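PDB 3PME: type C neurotoxin from Clostridium botulinum, which probably binds gangliosides and other membrane components on nerve cells through its receptor-binding domain, the fragment described here. Local coordinates for residues A[11-14]-A[19-22]; A[225-230]-A[266-271]. All blocks are in the same frame, centred on the assembly; numbering follows the deposited sequence.

Overall arrangement
Along the chain, interaction 1 (11-14 with 19-22) closes well before interaction 2 (225-230 with 266-271) opens. Their centres lie about 32 Å apart and their nearest atoms about 14 Å, so they do not touch. Interaction 1 sits about 24 Å from the chain centre, at the end of the paired strands 6-13 and 16-19 of the N-terminal, concanavalin-like half. Interaction 2 is buried about 11 Å from that centre; both its segments belong to the C-terminal, trefoil-family half. Hydrogen bonds between 225-230 and both Tyr-39 and Trp-140 place that loop at the junction of the halves, joining the two lobes of the receptor-binding domain.

Interaction 1 (A[11-14]-A[19-22]); sequences QNKK and DTSG
Gln-11 and Lys-13, on the same side of strand 6-13, both meet the side chain of Thr-20. Gln-11 can be followed outward: its CB lies 3.8 Å from Thr-20 CG2, its CG approaches OG1, and its CD comes closer still. At the tip, Gln-11 NE2 is 2.8 Å from Thr-20 OG1, but the angle is too poor for a hydrogen bond; OG1 instead makes a weak one with Ser-9 O. The amide reaches this place because CG lies beside the backbone N (chi1 -64°) and the chain then runs extended, crossing the threonine at about a right angle. The methyl also faces Lys-13, whose CG is 3.6 Å from Thr-20 CG2. One residue back, Asp-19 OD1 accepts Ser-21 N (2.9 Å) from well above the carboxylate plane and Ser-21 OG on the syn side, near that plane. The same oxygen takes a bond from Ser-9 N, while OD2 receives Ala-25 N, so the carboxylate ties the departing loop to strand 6-13. Backbone bonds between Gln-11 and Val-18 and between Thr-20 and Ser-9 continue the antiparallel pairing, and the polypeptide leaves this beta hairpin through an Asx turn at Asp-19.

Interaction 2 (A[225-230]-A[266-271]); sequences DYWGNP and KLYTKN. With SO4 (sulfate ion), chain C.
The side chains of Leu-267 and Trp-227 come together from opposite directions, and Leu-267 CD1 makes the contact, 3.6 Å from Trp-227 CH2. Leu-267 CD1 also lies 4.1 Å from Tyr-226 CE2, where the side chains cross at about a right angle. Tyr-226 CG is anti to the backbone N (chi1 -179°) while Trp-227 CG lies beside its own N (chi1 -46°), bringing the two rings together near the leucine. Tyr-226 CD2 sits 3.5 Å above the indole plane of Trp-227, offset toward its rim, while Trp-227 CD2 lies at the edge of the tyrosine ring. Tyr-268 approaches the indole obliquely, its OH 3.8 Å from Trp-227 CZ2. That hydroxyl is bonded to Trp-412 O and Asp-409 N, and Trp-227 NE1 to Ser-407 O, all after strand 403-406. Tyr-226 and Trp-227 project from a type I beta turn, Asp-225 to Gly-228, in the trefoil-family half. Asp-225 OD1 accepts Trp-227 N at 3.0 Å, an Asx turn, and, from the opposite face of the carboxylate plane, Asn-229 N. Asn-229 ND2 donates to the syn lone pair of Asp-225 OD2. A sulfate, probably from the crystallisation liquor, bonds Asn-271 ND2, Lys-270 NZ, Tyr-248 OH and Tyr-299 OH.

Interaction 1 (A[11-14]-A[19-22])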
loop_
_atom_site.group_PDB
_atom_site.type_symbol
_atom_site.label_atom_id
_atom_site.label_comp_id
_atom_site.label_asym_id
_atom_site.label_seq_id
_atom_site.Cartn_x
_atom_site.Cartn_y
_atom_site.Cartn_z
ATOM N N GLN A 11 -5.898 1.056 -19.047
ATOM C CA GLN A 11 -6.976 1.203 -18.087
ATOM C C GLN A 11 -8.057 0.182 -18.362
ATOM O O GLN A 11 -8.200 -0.308 -19.478
ATOM C CB GLN A 11 -7.551 2.616 -18.131
ATOM C CG GLN A 11 -6.558 3.688 -17.709
ATOM C CD GLN A 11 -7.199 5.048 -17.569
ATOM O OE1 GLN A 11 -6.816 5.844 -16.709
ATOM N NE2 GLN A 11 -8.186 5.324 -18.412
ATOM N N ASN A 12 -8.808 -0.151 -17.324
ATOM C CA ASN A 12 -9.884 -1.110 -17.467
ATOM C C ASN A 12 -11.180 -0.407 -17.838
ATOM O O ASN A 12 -11.736 0.349 -17.042
ATOM C CB ASN A 12 -10.053 -1.910 -16.182
ATOM C CG ASN A 12 -10.880 -3.155 -16.390
ATOM O OD1 ASN A 12 -12.064 -3.074 -16.726
ATOM N ND2 ASN A 12 -10.260 -4.320 -16.206
ATOM N N LYS A 13 -11.636 -0.642 -19.064
ATOM C CA LYS A 13 -12.850 -0.019 -19.577
ATOM C C LYS A 13 -13.799 -1.100 -20.054
ATOM O O LYS A 13 -13.396 -2.009 -20.778
ATOM C CB LYS A 13 -12.530 0.929 -20.732
ATOM C CG LYS A 13 -11.708 2.141 -20.337
ATOM C CD LYS A 13 -12.427 2.959 -19.276
ATOM C CE LYS A 13 -11.567 4.106 -18.776
ATOM N NZ LYS A 13 -12.271 4.883 -17.714
ATOM N N LYS A 14 -15.058 -1.002 -19.645
ATOM C CA LYS A 14 -16.048 -1.998 -20.022
ATOM C C LYS A 14 -15.485 -3.406 -19.836
ATOM O O LYS A 14 -15.564 -4.244 -20.735
ATOM C CB LYS A 14 -16.499 -1.778 -21.472
ATOM C CG LYS A 14 -17.059 -0.385 -21.736
ATOM C CD LYS A 14 -17.785 -0.308 -23.072
ATOM C CE LYS A 14 -18.446 1.054 -23.262
ATOM N NZ LYS A 14 -19.315 1.103 -24.477
ATOM N N ASP A 19 -6.014 0.459 -24.068
ATOM C CA ASP A 19 -5.309 1.733 -24.084
ATOM C C ASP A 19 -6.310 2.865 -24.290
ATOM O O ASP A 19 -6.981 2.920 -25.318
ATOM C CB ASP A 19 -4.261 1.743 -25.199
ATOM C CG ASP A 19 -3.633 3.111 -25.403
ATOM O OD1 ASP A 19 -3.560 3.905 -24.442
ATOM O OD2 ASP A 19 -3.221 3.399 -26.543
ATOM N N THR A 20 -6.395 3.765 -23.315
ATOM C CA THR A 20 -7.345 4.873 -23.343
ATOM C C THR A 20 -6.688 6.202 -23.700
ATOM O O THR A 20 -7.294 7.260 -23.535
ATOM C CB THR A 20 -8.000 5.054 -21.968
ATOM O OG1 THR A 20 -6.978 5.325 -20.993
ATOM C CG2 THR A 20 -8.781 3.802 -21.577
ATOM N N SER A 21 -5.451 6.151 -24.179
ATOM C CA SER A 21 -4.683 7.364 -24.432
ATOM C C SER A 21 -5.220 8.154 -25.620
ATOM O O SER A 21 -4.955 9.349 -25.749
ATOM C CB SER A 21 -3.214 7.023 -24.685
ATOM O OG SER A 21 -3.050 6.327 -25.912
ATOM N N GLY A 22 -5.960 7.472 -26.485
ATOM C CA GLY A 22 -6.443 8.070 -27.717
ATOM C C GLY A 22 -5.674 7.544 -28.913
ATOM O O GLY A 22 -6.077 7.746 -30.058
#

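Interaction 2 (A[225-230]-A[266-271])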
loop_
_atom_site.group_PDB
_atom_site.type_symbol
_atom_site.label_atom_id
_atom_site.label_comp_id
_atom_site.label_asym_id
_atom_site.label_seq_id
_atom_site.Cartn_x
_atom_site.Cartn_y
_atom_site.Cartn_z
ATOM N N ASP A 225 -5.110 -0.532 3.708
ATOM C CA ASP A 225 -4.532 -1.537 4.598
ATOM C C ASP A 225 -3.002 -1.441 4.574
ATOM O O ASP A 225 -2.422 -0.571 3.897
ATOM C CB ASP A 225 -5.069 -2.964 4.316
ATOM C CG ASP A 225 -4.558 -3.570 3.005
ATOM O OD1 ASP A 225 -3.584 -3.062 2.400
ATOM O OD2 ASP A 225 -5.132 -4.593 2.573
ATOM N N TYR A 226 -2.353 -2.326 5.319
ATOM C CA TYR A 226 -0.909 -2.328 5.510
ATOM C C TYR A 226 -0.160 -2.387 4.185
ATOM O O TYR A 226 0.926 -1.811 4.050
ATOM C CB TYR A 226 -0.560 -3.543 6.371
ATOM C CG TYR A 226 0.898 -3.717 6.696
ATOM C CD1 TYR A 226 1.495 -2.976 7.709
ATOM C CD2 TYR A 226 1.675 -4.635 6.001
ATOM C CE1 TYR A 226 2.838 -3.131 8.011
ATOM C CE2 TYR A 226 3.004 -4.813 6.312
ATOM C CZ TYR A 226 3.584 -4.053 7.309
ATOM O OH TYR A 226 4.919 -4.213 7.598
ATOM N N TRP A 227 -0.735 -3.079 3.213
ATOM C CA TRP A 227 -0.084 -3.305 1.920
ATOM C C TRP A 227 -0.364 -2.191 0.918
ATOM O O TRP A 227 0.159 -2.216 -0.196
ATOM C CB TRP A 227 -0.615 -4.609 1.309
ATOM C CG TRP A 227 -0.655 -5.723 2.301
ATOM C CD1 TRP A 227 -1.770 -6.284 2.867
ATOM C CD2 TRP A 227 0.468 -6.397 2.871
ATOM N NE1 TRP A 227 -1.402 -7.269 3.749
ATOM C CE2 TRP A 227 -0.035 -7.363 3.768
ATOM C CE3 TRP A 227 1.855 -6.269 2.717
ATOM C CZ2 TRP A 227 0.804 -8.201 4.500
ATOM C CZ3 TRP A 227 2.688 -7.107 3.441
ATOM C CH2 TRP A 227 2.156 -8.061 4.326
ATOM N N GLY A 228 -1.213 -1.239 1.285
ATOM C CA GLY A 228 -1.661 -0.222 0.342
ATOM C C GLY A 228 -2.911 -0.545 -0.472
ATOM O O GLY A 228 -3.275 0.195 -1.385
ATOM N N ASN A 229 -3.571 -1.655 -0.150
ATOM C CA ASN A 229 -4.855 -2.001 -0.760
ATOM C C ASN A 229 -5.958 -1.169 -0.100
ATOM O O ASN A 229 -5.805 -0.723 1.039
ATOM C CB ASN A 229 -5.217 -3.468 -0.497
ATOM C CG ASN A 229 -4.129 -4.443 -0.896
ATOM O OD1 ASN A 229 -3.531 -4.334 -1.966
ATOM N ND2 ASN A 229 -3.884 -5.432 -0.035
ATOM N N PRO A 230 -7.103 -0.995 -0.781
ATOM C CA PRO A 230 -8.230 -0.350 -0.096
ATOM C C PRO A 230 -8.656 -1.133 1.141
ATOM O O PRO A 230 -8.767 -2.371 1.088
ATOM C CB PRO A 230 -9.339 -0.382 -1.151
ATOM C CG PRO A 230 -8.560 -0.339 -2.464
ATOM C CD PRO A 230 -7.389 -1.238 -2.203
ATOM N N LYS A 266 6.443 -12.790 12.828
ATOM C CA LYS A 266 5.214 -12.959 12.058
ATOM C C LYS A 266 4.313 -11.732 12.070
ATOM O O LYS A 266 4.149 -11.077 13.109
ATOM C CB LYS A 266 4.427 -14.172 12.562
ATOM C CG LYS A 266 5.058 -15.504 12.212
ATOM C CD LYS A 266 4.450 -16.632 13.018
ATOM C CE LYS A 266 2.961 -16.803 12.762
ATOM N NZ LYS A 266 2.444 -17.995 13.498
ATOM N N LEU A 267 3.725 -11.426 10.914
ATOM C CA LEU A 267 2.735 -10.356 10.821
ATOM C C LEU A 267 1.329 -10.812 11.175
ATOM O O LEU A 267 0.521 -10.026 11.665
ATOM C CB LEU A 267 2.706 -9.785 9.407
ATOM C CG LEU A 267 3.965 -9.086 8.925
ATOM C CD1 LEU A 267 3.739 -8.622 7.508
ATOM C CD2 LEU A 267 4.252 -7.920 9.851
ATOM N N TYR A 268 1.001 -12.064 10.878
ATOM C CA TYR A 268 -0.343 -12.541 11.135
ATOM C C TYR A 268 -0.325 -13.172 12.511
ATOM O O TYR A 268 0.222 -14.266 12.693
ATOM C CB TYR A 268 -0.797 -13.548 10.077
ATOM C CG TYR A 268 -0.703 -13.048 8.648
ATOM C CD1 TYR A 268 -0.980 -11.722 8.328
ATOM C CD2 TYR A 268 -0.364 -13.916 7.618
ATOM C CE1 TYR A 268 -0.901 -11.276 7.017
ATOM C CE2 TYR A 268 -0.284 -13.479 6.304
ATOM C CZ TYR A 268 -0.551 -12.163 6.013
ATOM O OH TYR A 268 -0.472 -11.747 4.696
ATOM N N THR A 269 -0.924 -12.470 13.470
ATOM C CA THR A 269 -0.766 -12.800 14.886
ATOM C C THR A 269 -2.044 -13.447 15.455
ATOM O O THR A 269 -2.359 -14.585 15.112
ATOM C CB THR A 269 -0.342 -11.559 15.699
ATOM O OG1 THR A 269 -1.309 -10.516 15.514
ATOM C CG2 THR A 269 1.044 -11.054 15.229
ATOM N N LYS A 270 -2.774 -12.724 16.303
ATOM C CA LYS A 270 -3.987 -13.245 16.942
ATOM C C LYS A 270 -5.067 -12.172 17.047
ATOM O O LYS A 270 -4.776 -10.967 16.989
ATOM C CB LYS A 270 -3.665 -13.726 18.365
ATOM C CG LYS A 270 -2.664 -14.851 18.452
ATOM C CD LYS A 270 -2.452 -15.255 19.901
ATOM C CE LYS A 270 -3.773 -15.306 20.630
ATOM N NZ LYS A 270 -3.722 -16.226 21.803
ATOM N N ASN A 271 -6.304 -12.621 17.263
ATOM C CA ASN A 271 -7.438 -11.728 17.501
ATOM C C ASN A 271 -7.623 -10.626 16.453
ATOM O O ASN A 271 -7.691 -9.450 16.792
ATOM C CB ASN A 271 -7.351 -11.087 18.893
ATOM C CG ASN A 271 -7.220 -12.114 20.004
ATOM O OD1 ASN A 271 -7.686 -13.250 19.880
ATOM N ND2 ASN A 271 -6.603 -11.712 21.107
HETATM S S SO4 C . -5.317 -13.895 24.373
HETATM O O1 SO4 C . -3.933 -13.461 24.577
HETATM O O2 SO4 C . -5.890 -13.280 23.190
HETATM O O3 SO4 C . -5.328 -15.346 24.206
HETATM O O4 SO4 C . -6.123 -13.528 25.537
#